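Local coordinates for hypothetical protein (PDB 1YB3) that is of unknown function, a conserved DUF3201-family protein from the hyperthermophilic archaeon Pyrococcus furiosus, at residues 50-55 / 59-64. Sequence-based numbering, arbitrary orientation.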
ATOM      1  N   ALA A  50      -0.815 -10.781  -8.276  1.00 23.96           N
ATOM      2  CA  ALA A  50      -1.461  -9.784  -7.438  1.00 25.62           C
ATOM      3  C   ALA A  50      -2.631  -9.151  -8.198  1.00 24.76           C
ATOM      4  O   ALA A  50      -2.608  -9.087  -9.441  1.00 26.79           O
ATOM      5  CB  ALA A  50      -0.424  -8.706  -7.040  1.00 24.40           C
ATOM      6  N   TYR A  51      -3.649  -8.670  -7.480  1.00 21.66           N
ATOM      7  CA  TYR A  51      -4.780  -8.032  -8.129  1.00 20.30           C
ATOM      8  C   TYR A  51      -4.640  -6.514  -8.026  1.00 22.49           C
ATOM      9  O   TYR A  51      -4.051  -6.004  -7.055  1.00 23.92           O
ATOM     10  CB  TYR A  51      -6.101  -8.442  -7.464  1.00 24.97           C
ATOM     11  CG  TYR A  51      -6.616  -9.839  -7.779  1.00 25.44           C
ATOM     12  CD1 TYR A  51      -7.815 -10.017  -8.486  1.00 27.38           C
ATOM     13  CD2 TYR A  51      -5.928 -10.969  -7.349  1.00 27.41           C
ATOM     14  CE1 TYR A  51      -8.309 -11.303  -8.757  1.00 25.73           C
ATOM     15  CE2 TYR A  51      -6.409 -12.255  -7.625  1.00 27.53           C
ATOM     16  CZ  TYR A  51      -7.604 -12.400  -8.320  1.00 27.22           C
ATOM     17  OH  TYR A  51      -8.078 -13.661  -8.588  1.00 28.20           O
ATOM     18  N   LEU A  52      -5.196  -5.794  -8.993  1.00 24.56           N
ATOM     19  CA  LEU A  52      -5.372  -4.356  -8.824  1.00 29.41           C
ATOM     20  C   LEU A  52      -6.791  -3.938  -9.176  1.00 29.96           C
ATOM     21  O   LEU A  52      -7.498  -4.627  -9.920  1.00 31.34           O
ATOM     22  CB  LEU A  52      -4.308  -3.540  -9.579  1.00 33.01           C
ATOM     23  CG  LEU A  52      -4.498  -3.269 -11.069  1.00 32.50           C
ATOM     24  CD1 LEU A  52      -3.452  -2.272 -11.575  1.00 35.09           C
ATOM     25  CD2 LEU A  52      -4.434  -4.558 -11.852  1.00 36.52           C
ATOM     26  N   TYR A  53      -7.210  -2.823  -8.596  1.00 31.24           N
ATOM     27  CA  TYR A  53      -8.550  -2.326  -8.760  1.00 28.71           C
ATOM     28  C   TYR A  53      -8.588  -1.400  -9.970  1.00 30.67           C
ATOM     29  O   TYR A  53      -8.163  -0.240  -9.888  1.00 27.06           O
ATOM     30  CB  TYR A  53      -8.988  -1.590  -7.489  1.00 31.59           C
ATOM     31  CG  TYR A  53     -10.487  -1.410  -7.348  1.00 31.92           C
ATOM     32  CD1 TYR A  53     -11.320  -2.494  -7.060  1.00 32.74           C
ATOM     33  CD2 TYR A  53     -11.069  -0.149  -7.487  1.00 31.23           C
ATOM     34  CE1 TYR A  53     -12.699  -2.327  -6.922  1.00 31.58           C
ATOM     35  CE2 TYR A  53     -12.442   0.034  -7.351  1.00 31.52           C
ATOM     36  CZ  TYR A  53     -13.251  -1.061  -7.072  1.00 32.67           C
ATOM     37  OH  TYR A  53     -14.611  -0.879  -6.938  1.00 35.47           O
ATOM     38  N   ILE A  54      -9.083  -1.923 -11.093  1.00 33.03           N
ATOM     39  CA  ILE A  54      -9.203  -1.132 -12.334  1.00 37.78           C
ATOM     40  C   ILE A  54     -10.654  -0.958 -12.725  1.00 41.06           C
ATOM     41  O   ILE A  54     -11.398  -1.944 -12.838  1.00 40.33           O
ATOM     42  CB  ILE A  54      -8.520  -1.783 -13.563  1.00 39.11           C
ATOM     43  CG1 ILE A  54      -7.251  -2.531 -13.191  1.00 36.52           C
ATOM     44  CG2 ILE A  54      -8.263  -0.720 -14.657  1.00 40.31           C
ATOM     45  CD1 ILE A  54      -6.834  -3.529 -14.255  1.00 38.83           C
ATOM     46  N   ASP A  55     -11.042   0.301 -12.944  1.00 43.91           N
ATOM     47  CA  ASP A  55     -12.387   0.659 -13.409  1.00 46.08           C
ATOM     48  C   ASP A  55     -13.500  -0.090 -12.659  1.00 44.71           C
ATOM     49  O   ASP A  55     -14.399  -0.680 -13.271  1.00 44.26           O
ATOM     50  CB  ASP A  55     -12.499   0.468 -14.936  1.00 49.40           C
ATOM     51  CG  ASP A  55     -11.368   1.156 -15.700  1.00 51.94           C
ATOM     52  OD1 ASP A  55     -10.979   2.283 -15.318  1.00 53.42           O
ATOM     53  OD2 ASP A  55     -10.864   0.571 -16.686  1.00 54.06           O
ATOM     54  N   GLU A  59      -8.824  -7.019 -10.715  1.00 29.74           N
ATOM     55  CA  GLU A  59      -8.343  -7.801 -11.859  1.00 27.50           C
ATOM     56  C   GLU A  59      -6.963  -8.363 -11.578  1.00 26.69           C
ATOM     57  O   GLU A  59      -6.086  -7.635 -11.103  1.00 27.39           O
ATOM     58  CB  GLU A  59      -8.238  -6.907 -13.103  1.00 30.92           C
ATOM     59  CG  GLU A  59      -9.517  -6.212 -13.527  1.00 35.72           C
ATOM     60  CD  GLU A  59     -10.503  -7.140 -14.211  1.00 41.05           C
ATOM     61  OE1 GLU A  59     -10.108  -8.267 -14.593  1.00 44.13           O
ATOM     62  OE2 GLU A  59     -11.676  -6.739 -14.369  1.00 44.71           O
ATOM     63  N   GLU A  60      -6.749  -9.644 -11.888  1.00 23.04           N
ATOM     64  CA  GLU A  60      -5.458 -10.268 -11.620  1.00 22.13           C
ATOM     65  C   GLU A  60      -4.385  -9.885 -12.626  1.00 23.29           C
ATOM     66  O   GLU A  60      -4.616  -9.895 -13.829  1.00 23.07           O
ATOM     67  CB  GLU A  60      -5.590 -11.796 -11.547  1.00 23.15           C
ATOM     68  CG  GLU A  60      -4.359 -12.472 -10.988  1.00 25.73           C
ATOM     69  CD  GLU A  60      -4.482 -13.979 -10.930  1.00 28.49           C
ATOM     70  OE1 GLU A  60      -5.587 -14.496 -11.194  1.00 30.77           O
ATOM     71  OE2 GLU A  60      -3.468 -14.635 -10.611  1.00 28.88           O
HETATM   72  N   MSE A  61      -3.214  -9.525 -12.111  1.00 22.65           N
HETATM   73  CA  MSE A  61      -2.034  -9.326 -12.938  1.00 21.87           C
HETATM   74  C   MSE A  61      -1.255 -10.630 -12.981  1.00 22.93           C
HETATM   75  O   MSE A  61      -0.578 -10.983 -12.026  1.00 21.77           O
HETATM   76  CB  MSE A  61      -1.144  -8.217 -12.359  1.00 24.83           C
HETATM   77  CG  MSE A  61      -1.848  -6.911 -12.196  1.00 22.39           C
HETATM   78 SE   MSE A  61      -0.691  -5.506 -11.390  1.00 28.53          SE
HETATM   79  CE  MSE A  61      -0.825  -6.084  -9.504  1.00 27.36           C
ATOM     80  N   LYS A  62      -1.347 -11.358 -14.099  1.00 24.22           N
ATOM     81  CA  LYS A  62      -0.548 -12.582 -14.243  1.00 26.05           C
ATOM     82  C   LYS A  62       0.925 -12.252 -14.560  1.00 25.90           C
ATOM     83  O   LYS A  62       1.815 -13.114 -14.475  1.00 31.10           O
ATOM     84  CB  LYS A  62      -1.143 -13.497 -15.324  1.00 31.38           C
ATOM     85  CG  LYS A  62      -2.649 -13.689 -15.234  1.00 35.44           C
ATOM     86  CD  LYS A  62      -3.047 -14.824 -14.297  1.00 39.91           C
ATOM     87  CE  LYS A  62      -4.501 -15.210 -14.525  1.00 41.62           C
ATOM     88  NZ  LYS A  62      -4.802 -16.608 -14.082  1.00 44.95           N
ATOM     89  N   TYR A  63       1.173 -11.004 -14.941  1.00 22.79           N
ATOM     90  CA  TYR A  63       2.514 -10.481 -15.119  1.00 15.95           C
ATOM     91  C   TYR A  63       3.127  -9.987 -13.774  1.00 18.20           C
ATOM     92  O   TYR A  63       2.387  -9.699 -12.848  1.00 22.62           O
ATOM     93  CB  TYR A  63       2.463  -9.335 -16.104  1.00 22.61           C
ATOM     94  CG  TYR A  63       1.497  -8.216 -15.757  1.00 21.84           C
ATOM     95  CD1 TYR A  63       1.939  -7.075 -15.056  1.00 23.82           C
ATOM     96  CD2 TYR A  63       0.160  -8.261 -16.174  1.00 22.00           C
ATOM     97  CE1 TYR A  63       1.068  -6.036 -14.770  1.00 21.87           C
ATOM     98  CE2 TYR A  63      -0.728  -7.219 -15.881  1.00 22.08           C
ATOM     99  CZ  TYR A  63      -0.259  -6.110 -15.176  1.00 22.07           C
ATOM    100  OH  TYR A  63      -1.133  -5.079 -14.896  1.00 22.99           O
ATOM    101  N   PRO A  64       4.468  -9.927 -13.688  1.00 20.24           N
ATOM    102  CA  PRO A  64       5.101  -9.486 -12.441  1.00 17.82           C
ATOM    103  C   PRO A  64       5.065  -7.972 -12.341  1.00 19.44           C
ATOM    104  O   PRO A  64       5.001  -7.263 -13.341  1.00 19.83           O
ATOM    105  CB  PRO A  64       6.540  -9.924 -12.610  1.00 19.38           C
ATOM    106  CG  PRO A  64       6.777  -9.812 -14.100  1.00 19.76           C
ATOM    107  CD  PRO A  64       5.478 -10.293 -14.694  1.00 19.04           C
TER
HETATM  108  O   HOH W   1       1.598  -9.233  -9.939  1.00 26.24           O
HETATM  109  O   HOH W   2      -8.138 -14.183 -12.016  1.00 40.90           O
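Leu52 and Glu59 form the antiparallel hydrogen-bonded pair of this ladder, and their two amides grip each other's carbonyls, Leu52 N to Glu59 O at 2.9 Å and Glu59 N to Leu52 O at 2.8 Å. On the other side of the non-hydrogen-bonded Tyr51-Glu60 pair, Met61 N donates a hydrogen bond to Ala50 O (2.8 Å, 167° at the hydrogen). Met61, a selenomethionine, is bent at its third torsion (chi3 -79°), which brings its methyl CE back to Ala50 CB, 3.6 Å away, while its CG meets Leu52 CD2 at 3.5 Å, the two side chains crossing at about a right angle. Ile54 reaches the Glu59 chain with its methyl CD1, 3.8 Å from Glu59 CB. On the face that carries Tyr51 and Glu60, Glu60 CB sits over the centre of the Tyr51 ring, a CH-pi contact, and the extended Glu60 chain carries its carboxylate to within 16° of parallel with the ring. Phe117 also stacks on Tyr51. A serine in place of Tyr51 would probably leave Glu60 CB without its aromatic platform and Phe117 without its stacking partner. Such cross-strand pairing, alternating between two faces, is characteristic of a two-stranded beta hairpin, here 51-54 with 57-60, a separate small sheet whose Leu52 and Met61 touch Thr79 of the seven-stranded antiparallel sheet.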